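Local atomic coordinates of D-hydantoinase (Ralstonia pickettii, PDB entry 1NFG), a protein that probably catalyses the stereospecific hydrolysis of the cyclic amide bond of D-hydantoin derivatives, with two zinc ions bound per subunit. Residues G339-L344 and A405-M410; M399-T404 and D411-E416. All coordinates share one frame; numbering follows the deposited sequence.

Interaction 1 of 2, residues G339-L344 and A405-M410; sequences GVEERL and AMHNAM
A histidine–carboxylate hydrogen bond, between His-407 and Glu-341, carries this contact. It joins residues 339-344, which run into helix 343-352, to the loop connecting strands 390-400 and 419-429 of the metal-dependent hydrolase fold. Glu-341 reaches across as an extended arm. Its CG lies anti to the backbone N (chi1 -164°), beside the carbonyl carbon, and the chain stays straight to CD. The carboxylate takes two good bonds from one residue. The backbone N of His-407 donates to OE1 of Glu-341 at 2.8 Å, on the syn lone pair, the side facing the other oxygen. ND1 of His-407 donates to OE2 of Glu-341 at 2.9 Å. That acceptor lies almost in the plane of the imidazole. ND1 itself stands above the carboxylate plane, 36° out of it. The two planes are turned 42° against each other. A weak third bond runs from ND1 of His-407 to OE1 of Glu-341 at 3.5 Å. Both oxygens of this buried carboxylate are therefore engaged, and its rotation is fixed. The negative charge would be expected to favour the proton on ND1. Met-406 passes alongside Glu-341 in the opposite direction, with its chain bent at chi2 and chi3. Its SD lies 3.3 Å from OE2 of Glu-341, but the placing of its CE is doubtful. Asn-408 uses its ND2 to bond Asp-71. Helix 73-82 borders the contact: Glu-341 and Asn-408 both touch Ala-79, and His-407 touches Cys-82. Val-340 rests on Ala-80 of that helix and on strand 48-58.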
loop_
_atom_site.group_PDB
_atom_site.type_symbol
_atom_site.label_atom_id
_atom_site.label_comp_id
_atom_site.label_asym_id
_atom_site.label_seq_id
_atom_site.Cartn_x
_atom_site.Cartn_y
_atom_site.Cartn_z
ATOM N N GLY A 339 14.477 26.409 -18.263
ATOM C CA GLY A 339 13.032 26.382 -18.374
ATOM C C GLY A 339 12.264 27.460 -17.627
ATOM O O GLY A 339 11.039 27.442 -17.640
ATOM N N VAL A 340 12.951 28.402 -16.988
ATOM C CA VAL A 340 12.247 29.442 -16.237
ATOM C C VAL A 340 11.265 30.223 -17.108
ATOM O O VAL A 340 10.219 30.665 -16.629
ATOM C CB VAL A 340 13.232 30.443 -15.562
ATOM C CG1 VAL A 340 13.831 31.383 -16.598
ATOM C CG2 VAL A 340 12.514 31.220 -14.467
ATOM N N GLU A 341 11.588 30.375 -18.388
ATOM C CA GLU A 341 10.721 31.122 -19.291
ATOM C C GLU A 341 9.537 30.318 -19.813
ATOM O O GLU A 341 8.421 30.827 -19.885
ATOM C CB GLU A 341 11.511 31.658 -20.490
ATOM C CG GLU A 341 10.762 32.758 -21.245
ATOM C CD GLU A 341 11.528 33.306 -22.434
ATOM O OE1 GLU A 341 12.751 33.535 -22.314
ATOM O OE2 GLU A 341 10.898 33.519 -23.492
ATOM N N GLU A 342 9.785 29.064 -20.170
ATOM C CA GLU A 342 8.749 28.201 -20.714
ATOM C C GLU A 342 7.761 27.637 -19.698
ATOM O O GLU A 342 6.668 27.208 -20.075
ATOM C CB GLU A 342 9.389 27.037 -21.476
ATOM C CG GLU A 342 10.330 27.461 -22.590
ATOM C CD GLU A 342 11.781 27.585 -22.143
ATOM O OE1 GLU A 342 12.036 28.058 -21.014
ATOM O OE2 GLU A 342 12.672 27.220 -22.939
ATOM N N ARG A 343 8.128 27.661 -18.418
ATOM C CA ARG A 343 7.279 27.090 -17.374
ATOM C C ARG A 343 5.772 27.285 -17.532
ATOM O O ARG A 343 5.043 26.311 -17.705
ATOM C CB ARG A 343 7.705 27.574 -15.981
ATOM C CG ARG A 343 6.974 26.826 -14.853
ATOM C CD ARG A 343 7.380 27.276 -13.453
ATOM N NE ARG A 343 7.127 28.696 -13.232
ATOM C CZ ARG A 343 6.389 29.180 -12.239
ATOM N NH1 ARG A 343 5.825 28.353 -11.368
ATOM N NH2 ARG A 343 6.213 30.490 -12.114
ATOM N N LEU A 344 5.298 28.527 -17.477
ATOM C CA LEU A 344 3.863 28.778 -17.590
ATOM C C LEU A 344 3.222 28.223 -18.854
ATOM O O LEU A 344 2.225 27.504 -18.775
ATOM C CB LEU A 344 3.552 30.278 -17.486
ATOM C CG LEU A 344 3.780 31.021 -16.165
ATOM C CD1 LEU A 344 2.619 31.950 -15.926
ATOM C CD2 LEU A 344 3.900 30.063 -15.010
ATOM N N ALA A 405 13.788 32.430 -30.183
ATOM C CA ALA A 405 12.767 33.384 -29.771
ATOM C C ALA A 405 12.712 33.557 -28.257
ATOM O O ALA A 405 11.960 34.385 -27.747
ATOM C CB ALA A 405 11.407 32.947 -30.301
ATOM N N MET A 406 13.502 32.776 -27.531
ATOM C CA MET A 406 13.520 32.896 -26.080
ATOM C C MET A 406 14.359 34.107 -25.675
ATOM O O MET A 406 15.006 34.721 -26.522
ATOM C CB MET A 406 14.045 31.607 -25.448
ATOM C CG MET A 406 13.123 30.420 -25.696
ATOM S SD MET A 406 11.391 30.779 -25.267
ATOM C CE MET A 406 11.403 30.424 -23.570
ATOM N N HIS A 407 14.364 34.448 -24.391
ATOM C CA HIS A 407 15.084 35.642 -23.957
ATOM C C HIS A 407 16.203 35.504 -22.923
ATOM O O HIS A 407 16.499 36.462 -22.200
ATOM C CB HIS A 407 14.059 36.675 -23.468
ATOM C CG HIS A 407 12.941 36.912 -24.436
ATOM N ND1 HIS A 407 11.942 35.988 -24.660
ATOM C CD2 HIS A 407 12.700 37.938 -25.287
ATOM C CE1 HIS A 407 11.138 36.432 -25.610
ATOM N NE2 HIS A 407 11.576 37.612 -26.008
ATOM N N ASN A 408 16.835 34.339 -22.843
ATOM C CA ASN A 408 17.921 34.162 -21.883
ATOM C C ASN A 408 19.247 33.983 -22.632
ATOM O O ASN A 408 19.312 34.205 -23.845
ATOM C CB ASN A 408 17.632 32.970 -20.958
ATOM C CG ASN A 408 17.879 31.631 -21.623
ATOM O OD1 ASN A 408 17.633 31.454 -22.818
ATOM N ND2 ASN A 408 18.353 30.671 -20.841
ATOM N N ALA A 409 20.298 33.587 -21.924
ATOM C CA ALA A 409 21.607 33.431 -22.551
ATOM C C ALA A 409 21.996 32.003 -22.961
ATOM O O ALA A 409 23.170 31.741 -23.241
ATOM C CB ALA A 409 22.676 34.013 -21.634
ATOM N N MET A 410 21.027 31.089 -23.016
ATOM C CA MET A 410 21.304 29.698 -23.381
ATOM C C MET A 410 21.353 29.426 -24.878
ATOM O O MET A 410 20.830 30.200 -25.677
ATOM C CB MET A 410 20.274 28.772 -22.737
ATOM C CG MET A 410 20.590 28.435 -21.295
ATOM S SD MET A 410 22.145 27.537 -21.164
ATOM C CE MET A 410 21.608 25.886 -21.568
#

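Interaction 2 of 2, residues M399-T404 and D411-E416; sequences MVIEQT and DYSSYE
The chain leaves strand 390-400 at Val-400 and comes close to the returning loop at two points, Glu-402 beside Glu-416 and Gln-403 beside Ser-413, each with CA atoms 5.2 Å apart. The backbone N of Gln-403 donates to OE1 of Glu-416 at 2.8 Å in a nearly straight bond. The N-H meets OE1 on its syn side, 16° out of the carboxylate plane. Glu-416 starts with CG anti to its backbone N (chi1 -179°) and then bends at chi2. OE2 of Glu-416 lies 3.3 Å from CA of Glu-402. The two glutamate side chains cross at a slant, their carboxylate planes 65° apart, without their charged atoms meeting. Residues 413-416 form a type I beta turn, and Ser-413 adds an ST turn: its OG accepts from N of Tyr-415 at 3.2 Å. The same OG is hydrogen-bonded to OE2 of Glu-342. Gln-403 bends at chi2 and lays its amide against the backbone of Tyr-412, with CD 3.4 Å from O of Tyr-412. Its NE2 goes on to bond OD1 of Asn-408 and O of Met-410. Ile-401 packs against the turn at Tyr-415. Its CB is 3.5 Å from O of Tyr-415, and its CD1 lies 4.3 Å from CB of Tyr-415. Both residues also touch Met-346 of helix 343-352.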
loop_
_atom_site.group_PDB
_atom_site.type_symbol
_atom_site.label_atom_id
_atom_site.label_comp_id
_atom_site.label_asym_id
_atom_site.label_seq_id
_atom_site.Cartn_x
_atom_site.Cartn_y
_atom_site.Cartn_z
ATOM N N MET A 399 1.920 29.024 -31.107
ATOM C CA MET A 399 3.324 29.291 -31.369
ATOM C C MET A 399 4.200 28.070 -31.137
ATOM O O MET A 399 3.850 27.177 -30.365
ATOM C CB MET A 399 3.773 30.426 -30.453
ATOM C CG MET A 399 5.247 30.475 -30.143
ATOM S SD MET A 399 5.502 31.348 -28.589
ATOM C CE MET A 399 5.186 33.036 -29.117
ATOM N N VAL A 400 5.338 28.033 -31.820
ATOM C CA VAL A 400 6.281 26.940 -31.655
ATOM C C VAL A 400 7.424 27.471 -30.815
ATOM O O VAL A 400 7.997 28.516 -31.132
ATOM C CB VAL A 400 6.867 26.474 -32.985
ATOM C CG1 VAL A 400 7.968 25.452 -32.726
ATOM C CG2 VAL A 400 5.775 25.881 -33.851
ATOM N N ILE A 401 7.763 26.760 -29.748
ATOM C CA ILE A 401 8.850 27.209 -28.898
ATOM C C ILE A 401 10.198 26.983 -29.563
ATOM O O ILE A 401 10.579 25.853 -29.861
ATOM C CB ILE A 401 8.823 26.506 -27.532
ATOM C CG1 ILE A 401 7.539 26.896 -26.797
ATOM C CG2 ILE A 401 10.056 26.893 -26.720
ATOM C CD1 ILE A 401 7.495 26.467 -25.361
ATOM N N GLU A 402 10.905 28.080 -29.809
ATOM C CA GLU A 402 12.220 28.030 -30.432
ATOM C C GLU A 402 13.157 28.872 -29.583
ATOM O O GLU A 402 12.808 29.985 -29.185
ATOM C CB GLU A 402 12.162 28.600 -31.846
ATOM C CG GLU A 402 11.006 28.083 -32.669
ATOM C CD GLU A 402 10.893 28.797 -33.996
ATOM O OE1 GLU A 402 11.597 28.402 -34.948
ATOM O OE2 GLU A 402 10.109 29.768 -34.082
ATOM N N GLN A 403 14.342 28.336 -29.303
ATOM C CA GLN A 403 15.320 29.044 -28.488
ATOM C C GLN A 403 15.666 30.396 -29.089
ATOM O O GLN A 403 15.973 31.340 -28.360
ATOM C CB GLN A 403 16.584 28.205 -28.335
ATOM C CG GLN A 403 17.623 28.804 -27.405
ATOM C CD GLN A 403 17.048 29.168 -26.053
ATOM O OE1 GLN A 403 15.944 28.745 -25.698
ATOM N NE2 GLN A 403 17.799 29.947 -25.281
ATOM N N THR A 404 15.612 30.490 -30.417
ATOM C CA THR A 404 15.921 31.739 -31.106
ATOM C C THR A 404 14.939 32.833 -30.709
ATOM O O THR A 404 15.221 34.017 -30.871
ATOM C CB THR A 404 15.872 31.578 -32.641
ATOM O OG1 THR A 404 14.562 31.150 -33.044
ATOM C CG2 THR A 404 16.902 30.568 -33.103
ATOM N N ASP A 411 21.982 28.313 -25.251
ATOM C CA ASP A 411 22.096 27.941 -26.659
ATOM C C ASP A 411 21.079 26.889 -27.100
ATOM O O ASP A 411 21.174 26.348 -28.201
ATOM C CB ASP A 411 23.523 27.475 -26.974
ATOM C CG ASP A 411 23.969 26.305 -26.117
ATOM O OD1 ASP A 411 23.578 26.245 -24.929
ATOM O OD2 ASP A 411 24.733 25.456 -26.631
ATOM N N TYR A 412 20.104 26.605 -26.239
ATOM C CA TYR A 412 19.046 25.651 -26.565
ATOM C C TYR A 412 17.894 25.719 -25.566
ATOM O O TYR A 412 18.023 26.294 -24.482
ATOM C CB TYR A 412 19.582 24.210 -26.625
ATOM C CG TYR A 412 19.766 23.534 -25.281
ATOM C CD1 TYR A 412 20.926 23.723 -24.530
ATOM C CD2 TYR A 412 18.774 22.704 -24.757
ATOM C CE1 TYR A 412 21.096 23.099 -23.287
ATOM C CE2 TYR A 412 18.930 22.078 -23.517
ATOM C CZ TYR A 412 20.092 22.278 -22.788
ATOM O OH TYR A 412 20.245 21.661 -21.565
ATOM N N SER A 413 16.762 25.136 -25.954
ATOM C CA SER A 413 15.577 25.079 -25.103
ATOM C C SER A 413 15.210 23.615 -24.871
ATOM O O SER A 413 15.350 22.782 -25.772
ATOM C CB SER A 413 14.398 25.789 -25.760
ATOM O OG SER A 413 13.223 25.597 -24.991
ATOM N N SER A 414 14.751 23.307 -23.663
ATOM C CA SER A 414 14.366 21.941 -23.321
ATOM C C SER A 414 13.073 21.575 -24.037
ATOM O O SER A 414 12.726 20.399 -24.163
ATOM C CB SER A 414 14.155 21.817 -21.815
ATOM O OG SER A 414 15.296 22.258 -21.103
ATOM N N TYR A 415 12.375 22.598 -24.518
ATOM C CA TYR A 415 11.104 22.412 -25.199
ATOM C C TYR A 415 11.159 22.874 -26.647
ATOM O O TYR A 415 10.156 23.305 -27.217
ATOM C CB TYR A 415 10.023 23.164 -24.426
ATOM C CG TYR A 415 10.064 22.819 -22.959
ATOM C CD1 TYR A 415 9.548 21.608 -22.493
ATOM C CD2 TYR A 415 10.711 23.656 -22.047
ATOM C CE1 TYR A 415 9.681 21.233 -21.153
ATOM C CE2 TYR A 415 10.851 23.290 -20.706
ATOM C CZ TYR A 415 10.333 22.077 -20.266
ATOM O OH TYR A 415 10.465 21.715 -18.946
ATOM N N GLU A 416 12.340 22.772 -27.242
ATOM C CA GLU A 416 12.520 23.172 -28.625
ATOM C C GLU A 416 11.594 22.343 -29.507
ATOM O O GLU A 416 11.588 21.113 -29.434
ATOM C CB GLU A 416 13.973 22.952 -29.047
ATOM C CG GLU A 416 14.294 23.354 -30.481
ATOM C CD GLU A 416 14.179 24.848 -30.716
ATOM O OE1 GLU A 416 14.762 25.620 -29.924
ATOM O OE2 GLU A 416 13.514 25.246 -31.700
#

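In the fold
From the N terminus, residues 339-344 come first and lead into helix 343-352. Helix 358-372 follows, then strand 390-400, whose last two residues open segment 399-404. Residues 405-410 then close the long loop of interaction 1, with 60 residues between its segments. Residues 411-416 come next and close the short loop of interaction 2 before strand 419-429 begins. The segments alternate along the chain, so the two contacts cross. Their centres lie 8 Å apart. They meet directly, for CB of Glu-342 packs 3.7 Å from CD2 of Tyr-415. Together they tie the connection between strands 390-400 and 419-429 to the start of helix 343-352.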